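Long-range contacts in pyridine synthase TbtD (Thermobispora bispora, PDB 5WA4), which probably forms the central pyridine ring of the thiopeptide antibiotic thiomuracin by a [4+2] aza-cycloaddition on a precursor peptide, whose leader region it binds: residues A41-H49 against A141-Y152; R207-H215 against H333-D344. All coordinates share one frame; numbering follows the deposited sequence.

Contact 1: A41-H49 against A141-Y152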
# COMPACT_ATOMS: atom_id res chain seq x y z
N ALA E 41 -43.33 29.23 13.37
CA ALA E 41 -42.05 28.59 13.12
C ALA E 41 -42.12 27.62 11.96
O ALA E 41 -42.15 26.41 12.16
CB ALA E 41 -41.58 27.88 14.35
N PRO E 42 -42.16 28.14 10.72
CA PRO E 42 -42.27 27.29 9.53
C PRO E 42 -41.04 26.42 9.29
O PRO E 42 -41.05 25.51 8.45
CB PRO E 42 -42.45 28.30 8.39
CG PRO E 42 -41.80 29.57 8.90
CD PRO E 42 -42.10 29.58 10.39
N MET E 43 -39.98 26.71 10.05
CA MET E 43 -38.69 26.11 9.80
C MET E 43 -38.41 24.95 10.76
O MET E 43 -37.82 25.11 11.84
CB MET E 43 -37.60 27.17 9.92
CG MET E 43 -36.35 26.88 9.12
SD MET E 43 -36.65 26.95 7.36
CE MET E 43 -35.04 26.45 6.75
N ALA E 44 -38.83 23.76 10.35
CA ALA E 44 -38.63 22.60 11.19
C ALA E 44 -38.30 21.35 10.37
O ALA E 44 -38.59 21.27 9.16
CB ALA E 44 -39.86 22.36 12.03
N TYR E 45 -37.67 20.39 11.04
CA TYR E 45 -37.42 19.07 10.45
C TYR E 45 -37.06 18.07 11.54
O TYR E 45 -36.72 18.44 12.68
CB TYR E 45 -36.32 19.14 9.37
CG TYR E 45 -34.88 19.26 9.85
CD1 TYR E 45 -34.32 20.50 10.15
CD2 TYR E 45 -34.06 18.14 9.93
CE1 TYR E 45 -32.98 20.62 10.55
CE2 TYR E 45 -32.71 18.25 10.34
CZ TYR E 45 -32.18 19.49 10.64
OH TYR E 45 -30.86 19.61 11.04
N PHE E 46 -37.16 16.79 11.20
CA PHE E 46 -36.84 15.72 12.13
C PHE E 46 -35.90 14.73 11.47
O PHE E 46 -35.86 14.63 10.24
CB PHE E 46 -38.13 15.02 12.64
CG PHE E 46 -39.10 14.64 11.54
CD1 PHE E 46 -39.06 13.38 10.97
CD2 PHE E 46 -40.03 15.55 11.06
CE1 PHE E 46 -39.94 13.04 9.96
CE2 PHE E 46 -40.91 15.21 10.04
CZ PHE E 46 -40.86 13.96 9.49
N LEU E 47 -35.14 14.03 12.30
CA LEU E 47 -34.30 12.92 11.85
C LEU E 47 -34.42 11.68 12.75
O LEU E 47 -34.65 11.79 13.97
CB LEU E 47 -32.84 13.36 11.81
CG LEU E 47 -32.45 14.54 10.92
CD1 LEU E 47 -31.06 15.03 11.30
CD2 LEU E 47 -32.52 14.16 9.45
N ARG E 48 -34.24 10.49 12.15
CA ARG E 48 -34.08 9.28 12.95
C ARG E 48 -32.62 9.05 13.30
O ARG E 48 -31.74 9.37 12.51
CB ARG E 48 -34.59 8.05 12.20
CG ARG E 48 -35.89 8.26 11.51
CD ARG E 48 -36.17 7.13 10.61
NE ARG E 48 -37.43 7.34 9.89
CZ ARG E 48 -38.33 6.39 9.67
NH1 ARG E 48 -38.13 5.18 10.16
NH2 ARG E 48 -39.44 6.64 8.98
N HIS E 49 -32.39 8.49 14.47
CA HIS E 49 -31.06 8.05 14.88
C HIS E 49 -31.12 6.89 15.91
O HIS E 49 -32.13 6.71 16.60
CB HIS E 49 -30.26 9.22 15.48
CG HIS E 49 -28.78 9.00 15.46
ND1 HIS E 49 -28.10 8.45 16.52
CD2 HIS E 49 -27.86 9.24 14.50
CE1 HIS E 49 -26.82 8.36 16.22
NE2 HIS E 49 -26.64 8.84 15.00
N ALA E 141 -29.88 21.33 6.53
CA ALA E 141 -31.04 21.76 7.29
C ALA E 141 -32.14 22.33 6.39
O ALA E 141 -33.31 21.97 6.53
CB ALA E 141 -30.63 22.78 8.35
N ASP E 142 -31.77 23.22 5.47
CA ASP E 142 -32.74 23.77 4.53
C ASP E 142 -33.37 22.65 3.74
O ASP E 142 -34.60 22.59 3.57
CB ASP E 142 -32.10 24.78 3.56
CG ASP E 142 -31.90 26.17 4.18
OD1 ASP E 142 -32.10 26.35 5.41
OD2 ASP E 142 -31.51 27.08 3.41
N PHE E 143 -32.52 21.75 3.25
CA PHE E 143 -33.01 20.63 2.46
C PHE E 143 -34.01 19.77 3.25
O PHE E 143 -35.03 19.35 2.71
CB PHE E 143 -31.86 19.74 1.98
CG PHE E 143 -32.32 18.41 1.45
CD1 PHE E 143 -32.82 18.31 0.16
CD2 PHE E 143 -32.31 17.27 2.27
CE1 PHE E 143 -33.28 17.10 -0.34
CE2 PHE E 143 -32.77 16.06 1.79
CZ PHE E 143 -33.26 15.96 0.48
N TYR E 144 -33.71 19.49 4.51
CA TYR E 144 -34.55 18.60 5.28
C TYR E 144 -35.91 19.26 5.46
O TYR E 144 -36.95 18.63 5.25
CB TYR E 144 -33.89 18.23 6.63
CG TYR E 144 -32.91 17.08 6.52
CD1 TYR E 144 -33.22 15.95 5.80
CD2 TYR E 144 -31.65 17.12 7.14
CE1 TYR E 144 -32.34 14.89 5.69
CE2 TYR E 144 -30.76 16.06 7.03
CZ TYR E 144 -31.12 14.94 6.30
OH TYR E 144 -30.26 13.85 6.16
N ALA E 145 -35.89 20.54 5.83
CA ALA E 145 -37.11 21.31 5.98
C ALA E 145 -37.94 21.35 4.69
O ALA E 145 -39.14 21.13 4.69
CB ALA E 145 -36.77 22.73 6.44
N ASP E 146 -37.29 21.64 3.58
CA ASP E 146 -38.02 21.80 2.34
C ASP E 146 -38.65 20.48 1.89
O ASP E 146 -39.64 20.50 1.15
CB ASP E 146 -37.11 22.38 1.26
CG ASP E 146 -36.57 23.75 1.63
OD1 ASP E 146 -37.20 24.44 2.47
OD2 ASP E 146 -35.52 24.15 1.07
N THR E 147 -38.09 19.36 2.33
CA THR E 147 -38.54 18.04 1.88
C THR E 147 -39.47 17.30 2.86
O THR E 147 -39.92 16.18 2.58
CB THR E 147 -37.35 17.10 1.56
OG1 THR E 147 -36.38 17.18 2.60
CG2 THR E 147 -36.71 17.48 0.25
N THR E 148 -39.77 17.93 3.99
CA THR E 148 -40.67 17.32 4.95
C THR E 148 -42.08 16.91 4.42
O THR E 148 -42.56 15.81 4.74
CB THR E 148 -40.85 18.24 6.12
OG1 THR E 148 -39.62 18.27 6.86
CG2 THR E 148 -41.95 17.74 7.01
N PRO E 149 -42.74 17.77 3.62
CA PRO E 149 -44.00 17.26 3.06
C PRO E 149 -43.79 16.11 2.08
O PRO E 149 -44.75 15.41 1.75
CB PRO E 149 -44.60 18.49 2.33
CG PRO E 149 -43.47 19.45 2.16
CD PRO E 149 -42.56 19.21 3.33
N SER E 150 -42.56 15.92 1.61
CA SER E 150 -42.28 14.77 0.76
C SER E 150 -42.15 13.51 1.62
O SER E 150 -42.31 12.38 1.12
CB SER E 150 -41.02 14.99 -0.08
OG SER E 150 -41.34 15.62 -1.30
N VAL E 151 -41.85 13.72 2.90
CA VAL E 151 -41.78 12.62 3.83
C VAL E 151 -43.18 12.09 4.09
O VAL E 151 -43.46 10.91 3.81
CB VAL E 151 -41.11 13.03 5.13
CG1 VAL E 151 -41.14 11.90 6.12
CG2 VAL E 151 -39.68 13.41 4.85
N TYR E 152 -44.06 12.95 4.61
CA TYR E 152 -45.45 12.60 4.92
C TYR E 152 -46.16 11.87 3.77
O TYR E 152 -46.71 10.77 3.95
CB TYR E 152 -46.24 13.84 5.27
CG TYR E 152 -45.66 14.62 6.42
CD1 TYR E 152 -45.20 13.98 7.55
CD2 TYR E 152 -45.59 16.02 6.38
CE1 TYR E 152 -44.67 14.70 8.62
CE2 TYR E 152 -45.07 16.74 7.45
CZ TYR E 152 -44.61 16.07 8.56
OH TYR E 152 -44.10 16.76 9.63

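Contact 2: R207-H215 against H333-D344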
# COMPACT_ATOMS: atom_id res chain seq x y z
N ARG E 207 -22.11 -13.28 -4.87
CA ARG E 207 -23.29 -14.13 -4.80
C ARG E 207 -24.56 -13.29 -4.65
O ARG E 207 -25.63 -13.67 -5.12
CB ARG E 207 -23.18 -15.16 -3.67
CG ARG E 207 -24.52 -15.75 -3.23
CD ARG E 207 -24.42 -17.23 -2.89
NE ARG E 207 -23.13 -17.58 -2.28
CZ ARG E 207 -22.15 -18.24 -2.90
NH1 ARG E 207 -22.30 -18.64 -4.16
NH2 ARG E 207 -21.02 -18.51 -2.26
N LEU E 208 -24.44 -12.14 -4.01
CA LEU E 208 -25.62 -11.30 -3.83
C LEU E 208 -25.89 -10.51 -5.11
O LEU E 208 -27.03 -10.11 -5.38
CB LEU E 208 -25.46 -10.38 -2.63
CG LEU E 208 -26.67 -9.53 -2.26
CD1 LEU E 208 -27.78 -10.41 -1.71
CD2 LEU E 208 -26.27 -8.47 -1.25
N ARG E 209 -24.84 -10.31 -5.92
CA ARG E 209 -25.02 -9.62 -7.19
C ARG E 209 -25.94 -10.43 -8.07
O ARG E 209 -26.96 -9.91 -8.54
CB ARG E 209 -23.70 -9.39 -7.93
CG ARG E 209 -23.67 -8.00 -8.56
CD ARG E 209 -22.71 -7.87 -9.72
NE ARG E 209 -21.36 -8.33 -9.43
CZ ARG E 209 -20.48 -7.65 -8.71
NH1 ARG E 209 -20.82 -6.47 -8.21
NH2 ARG E 209 -19.26 -8.13 -8.49
N GLU E 210 -25.64 -11.70 -8.28
CA GLU E 210 -26.43 -12.43 -9.25
C GLU E 210 -27.78 -12.73 -8.68
O GLU E 210 -28.71 -12.96 -9.44
CB GLU E 210 -25.75 -13.70 -9.67
CG GLU E 210 -24.69 -13.37 -10.66
CD GLU E 210 -23.42 -14.06 -10.29
OE1 GLU E 210 -23.50 -15.24 -9.88
OE2 GLU E 210 -22.39 -13.34 -10.25
N LEU E 211 -27.91 -12.73 -7.36
CA LEU E 211 -29.24 -12.81 -6.77
C LEU E 211 -30.05 -11.60 -7.24
O LEU E 211 -31.24 -11.72 -7.56
CB LEU E 211 -29.15 -12.86 -5.25
CG LEU E 211 -29.00 -14.24 -4.60
CD1 LEU E 211 -28.67 -14.08 -3.11
CD2 LEU E 211 -30.26 -15.11 -4.83
N TRP E 212 -29.38 -10.44 -7.31
CA TRP E 212 -29.99 -9.20 -7.78
C TRP E 212 -30.13 -9.19 -9.31
O TRP E 212 -31.22 -8.95 -9.81
CB TRP E 212 -29.18 -7.98 -7.30
CG TRP E 212 -29.33 -7.73 -5.81
CD1 TRP E 212 -30.18 -8.37 -4.96
CD2 TRP E 212 -28.60 -6.78 -5.00
NE1 TRP E 212 -30.04 -7.89 -3.69
CE2 TRP E 212 -29.08 -6.93 -3.68
CE3 TRP E 212 -27.61 -5.84 -5.27
CZ2 TRP E 212 -28.60 -6.14 -2.63
CZ3 TRP E 212 -27.12 -5.07 -4.22
CH2 TRP E 212 -27.62 -5.22 -2.92
N ARG E 213 -29.05 -9.48 -10.04
CA ARG E 213 -29.12 -9.56 -11.51
C ARG E 213 -30.17 -10.59 -11.97
O ARG E 213 -30.74 -10.45 -13.04
CB ARG E 213 -27.75 -9.89 -12.13
CG ARG E 213 -26.57 -9.14 -11.51
CD ARG E 213 -25.61 -8.48 -12.49
NE ARG E 213 -24.30 -9.14 -12.66
CZ ARG E 213 -23.16 -8.47 -12.89
NH1 ARG E 213 -23.17 -7.13 -12.93
NH2 ARG E 213 -22.00 -9.11 -13.05
N ASP E 214 -30.42 -11.62 -11.15
CA ASP E 214 -31.46 -12.62 -11.43
C ASP E 214 -32.85 -12.06 -11.12
O ASP E 214 -33.76 -12.14 -11.94
CB ASP E 214 -31.24 -13.90 -10.62
CG ASP E 214 -30.11 -14.77 -11.17
OD1 ASP E 214 -29.35 -14.28 -12.03
OD2 ASP E 214 -29.97 -15.93 -10.72
N HIS E 215 -33.03 -11.53 -9.91
CA HIS E 215 -34.29 -10.91 -9.52
C HIS E 215 -34.69 -9.82 -10.49
O HIS E 215 -35.88 -9.56 -10.69
CB HIS E 215 -34.19 -10.32 -8.12
CG HIS E 215 -35.38 -9.49 -7.75
ND1 HIS E 215 -36.61 -10.04 -7.45
CD2 HIS E 215 -35.54 -8.15 -7.67
CE1 HIS E 215 -37.47 -9.08 -7.18
NE2 HIS E 215 -36.85 -7.92 -7.31
N HIS E 333 -29.26 -1.52 2.97
CA HIS E 333 -29.36 -2.69 2.11
C HIS E 333 -30.45 -2.51 1.08
O HIS E 333 -30.28 -2.83 -0.11
CB HIS E 333 -29.64 -3.96 2.93
CG HIS E 333 -29.72 -5.20 2.11
ND1 HIS E 333 -28.61 -5.87 1.66
CD2 HIS E 333 -30.79 -5.84 1.57
CE1 HIS E 333 -28.98 -6.89 0.91
NE2 HIS E 333 -30.30 -6.90 0.84
N GLN E 334 -31.60 -2.02 1.52
CA GLN E 334 -32.69 -1.78 0.58
C GLN E 334 -32.25 -0.71 -0.43
O GLN E 334 -32.50 -0.85 -1.63
CB GLN E 334 -33.97 -1.38 1.30
CG GLN E 334 -34.67 -2.49 2.09
CD GLN E 334 -35.92 -2.00 2.80
OE1 GLN E 334 -35.87 -1.17 3.70
NE2 GLN E 334 -37.08 -2.51 2.37
N ARG E 335 -31.58 0.34 0.06
CA ARG E 335 -31.09 1.41 -0.82
C ARG E 335 -30.16 0.87 -1.89
O ARG E 335 -30.37 1.13 -3.09
CB ARG E 335 -30.38 2.50 -0.03
CG ARG E 335 -30.18 3.80 -0.86
CD ARG E 335 -28.96 4.60 -0.38
NE ARG E 335 -28.94 4.60 1.08
CZ ARG E 335 -27.86 4.40 1.81
NH1 ARG E 335 -26.69 4.20 1.21
NH2 ARG E 335 -27.94 4.40 3.14
N PHE E 336 -29.14 0.10 -1.49
CA PHE E 336 -28.23 -0.48 -2.47
C PHE E 336 -28.95 -1.39 -3.47
O PHE E 336 -28.62 -1.39 -4.66
CB PHE E 336 -27.10 -1.22 -1.78
CG PHE E 336 -26.24 -0.31 -0.96
CD1 PHE E 336 -25.61 0.79 -1.56
CD2 PHE E 336 -26.09 -0.49 0.39
CE1 PHE E 336 -24.83 1.67 -0.81
CE2 PHE E 336 -25.31 0.39 1.15
CZ PHE E 336 -24.68 1.47 0.55
N LEU E 337 -29.96 -2.12 -3.02
CA LEU E 337 -30.71 -2.98 -3.93
C LEU E 337 -31.48 -2.17 -4.94
O LEU E 337 -31.44 -2.45 -6.15
CB LEU E 337 -31.67 -3.88 -3.15
CG LEU E 337 -32.72 -4.64 -3.96
CD1 LEU E 337 -32.03 -5.68 -4.82
CD2 LEU E 337 -33.76 -5.24 -3.02
N VAL E 338 -32.19 -1.15 -4.46
CA VAL E 338 -32.88 -0.22 -5.36
C VAL E 338 -31.94 0.46 -6.41
O VAL E 338 -32.27 0.49 -7.60
CB VAL E 338 -33.62 0.84 -4.56
CG1 VAL E 338 -33.97 2.03 -5.42
CG2 VAL E 338 -34.87 0.23 -3.95
N CYS E 339 -30.76 0.94 -5.99
CA CYS E 339 -29.81 1.50 -6.96
C CYS E 339 -29.37 0.44 -7.93
O CYS E 339 -29.19 0.70 -9.12
CB CYS E 339 -28.56 2.10 -6.31
SG CYS E 339 -28.81 3.45 -5.12
N HIS E 340 -29.15 -0.77 -7.44
CA HIS E 340 -28.66 -1.80 -8.33
C HIS E 340 -29.73 -2.11 -9.39
O HIS E 340 -29.41 -2.29 -10.58
CB HIS E 340 -28.27 -3.04 -7.56
CG HIS E 340 -27.71 -4.12 -8.43
ND1 HIS E 340 -26.36 -4.25 -8.66
CD2 HIS E 340 -28.32 -5.07 -9.17
CE1 HIS E 340 -26.15 -5.26 -9.49
NE2 HIS E 340 -27.33 -5.77 -9.82
N LEU E 341 -30.99 -2.13 -8.98
CA LEU E 341 -32.08 -2.38 -9.92
C LEU E 341 -32.28 -1.20 -10.88
O LEU E 341 -32.64 -1.40 -12.05
CB LEU E 341 -33.38 -2.69 -9.17
CG LEU E 341 -33.38 -4.04 -8.43
CD1 LEU E 341 -34.56 -4.19 -7.48
CD2 LEU E 341 -33.33 -5.16 -9.45
N ALA E 342 -32.05 0.03 -10.42
CA ALA E 342 -32.17 1.16 -11.34
C ALA E 342 -31.14 1.01 -12.43
O ALA E 342 -31.48 1.14 -13.60
CB ALA E 342 -32.00 2.46 -10.63
N ALA E 343 -29.91 0.68 -12.05
CA ALA E 343 -28.84 0.63 -13.05
C ALA E 343 -29.04 -0.52 -14.05
O ALA E 343 -28.74 -0.37 -15.24
CB ALA E 343 -27.47 0.53 -12.36
N ASP E 344 -29.54 -1.66 -13.60
CA ASP E 344 -29.92 -2.73 -14.52
C ASP E 344 -30.99 -2.24 -15.52
O ASP E 344 -30.85 -2.43 -16.71
CB ASP E 344 -30.44 -3.99 -13.77
CG ASP E 344 -29.32 -4.94 -13.34
OD1 ASP E 344 -28.18 -4.82 -13.84
OD2 ASP E 344 -29.59 -5.82 -12.50

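Contact 1: A41-H49 against A141-Y152
Tyr45 and Tyr144 form the aromatic centre of this contact, where strand 44-49 runs almost at right angles across helix 135-159, the local axes 6.9 Å apart and inclined at 86°. The two ring planes are nearly parallel (20°) but slid so far that they barely overlap, with centroids 5.3 Å apart; one flank of the Tyr45 ring runs past CB and CD2 of Tyr144, with Tyr45 CE2 at 3.6 Å from Tyr144 CD2. CG of Tyr45 sits between its backbone N and carbonyl carbon (chi1 76°), which lays the ring along the helix and brings CE1 to 3.9 Å from Ala141 CB. A CH-pi contact adds to this: Leu47 CD2 stands over one face of the Tyr144 ring, 3.6 Å from its centroid.

A second group gathers round Phe46, whose CZ lies 4.0 Å from Val151 CG1. Tyr152 OH comes up at the rim of the Phe46 ring, close to its plane, 3.6 Å from CE2, and Arg327 makes a cation-pi contact with the same phenyl ring.

Backbones approach where the helix carries the small Ala145, whose CA gives a CA-H...O contact to Ala44 O at 3.5 Å. Met43 bends at chi2 so that its methyl CE reaches Ala145 CB and the carboxylate of Asp142.

The polar atoms are bonded within the helix or beyond it: Thr148 OG1 donates to Tyr144 O, which also accepts Thr147 N from the opposite face of its carbonyl plane, and the Arg327 guanidinium hydrogen-bonds to Thr148 OG1 and Tyr144 O. The backbone of strand 44-49 pairs instead with strand 55-62. Adhesion between strand and helix therefore rests on aromatic and aliphatic contacts rather than on hydrogen bonds.

Contact 2: R207-H215 against H333-D344
Trp212 of helix 205-218 lays its indole against Leu337 and His340 of helix 332-352; the local axes pass 10.0 Å apart at 54°. Leu337 CD1 lies over one face of the five-membered ring, modelled too close for its exact distance to be trusted, while Leu208 O, one turn back on the indole's own helix, lies over the other face. His340, with CG anti to its backbone N (chi1 -178°), takes the six-membered ring obliquely: Trp212 CE3 stands over the imidazole face, 3.6 Å from His340 CG, with the planes at 52°. The far part of that imidazole meets aliphatic carbon, Arg209 CG lying 3.8 Å from His340 CE1 and Arg213 CG 3.8 Å from NE2. His333 completes the aromatic cluster, its CE1 3.6 Å from Trp212 CZ2 at the indole edge and its ND1 hydrogen-bonded to Tyr198. Arg209 forms salt bridges with Glu196 of its own chain and Glu196 of the second subunit, and apolar side chains of the bound peptide pack on Trp212 and Leu341. Helix 184-201 packs on both helices, while helices 164-178 and 307-328 also lie against helix 332-352, within an all-helical part of the chain.

Contact 1 joins strand 44-49, at the edge of the antiparallel sheet within this chain, to helix 135-159, whereas contact 2 joins helix to helix. They follow one another along the chain, with centres about 29 Å apart and nearest atoms about 9 Å apart, so they do not touch. Helix 307-328 reaches both: its Arg327 lies at contact 1, and its Tyr322 and Thr326 pack on Arg335 beside contact 2. No other protein chain of the assembly touches the segments of contact 1, but contact 2 meets two other copies of the protein, the third subunit only at His333, and the bound leader peptide, consistent with a part in subunit association and leader recognition.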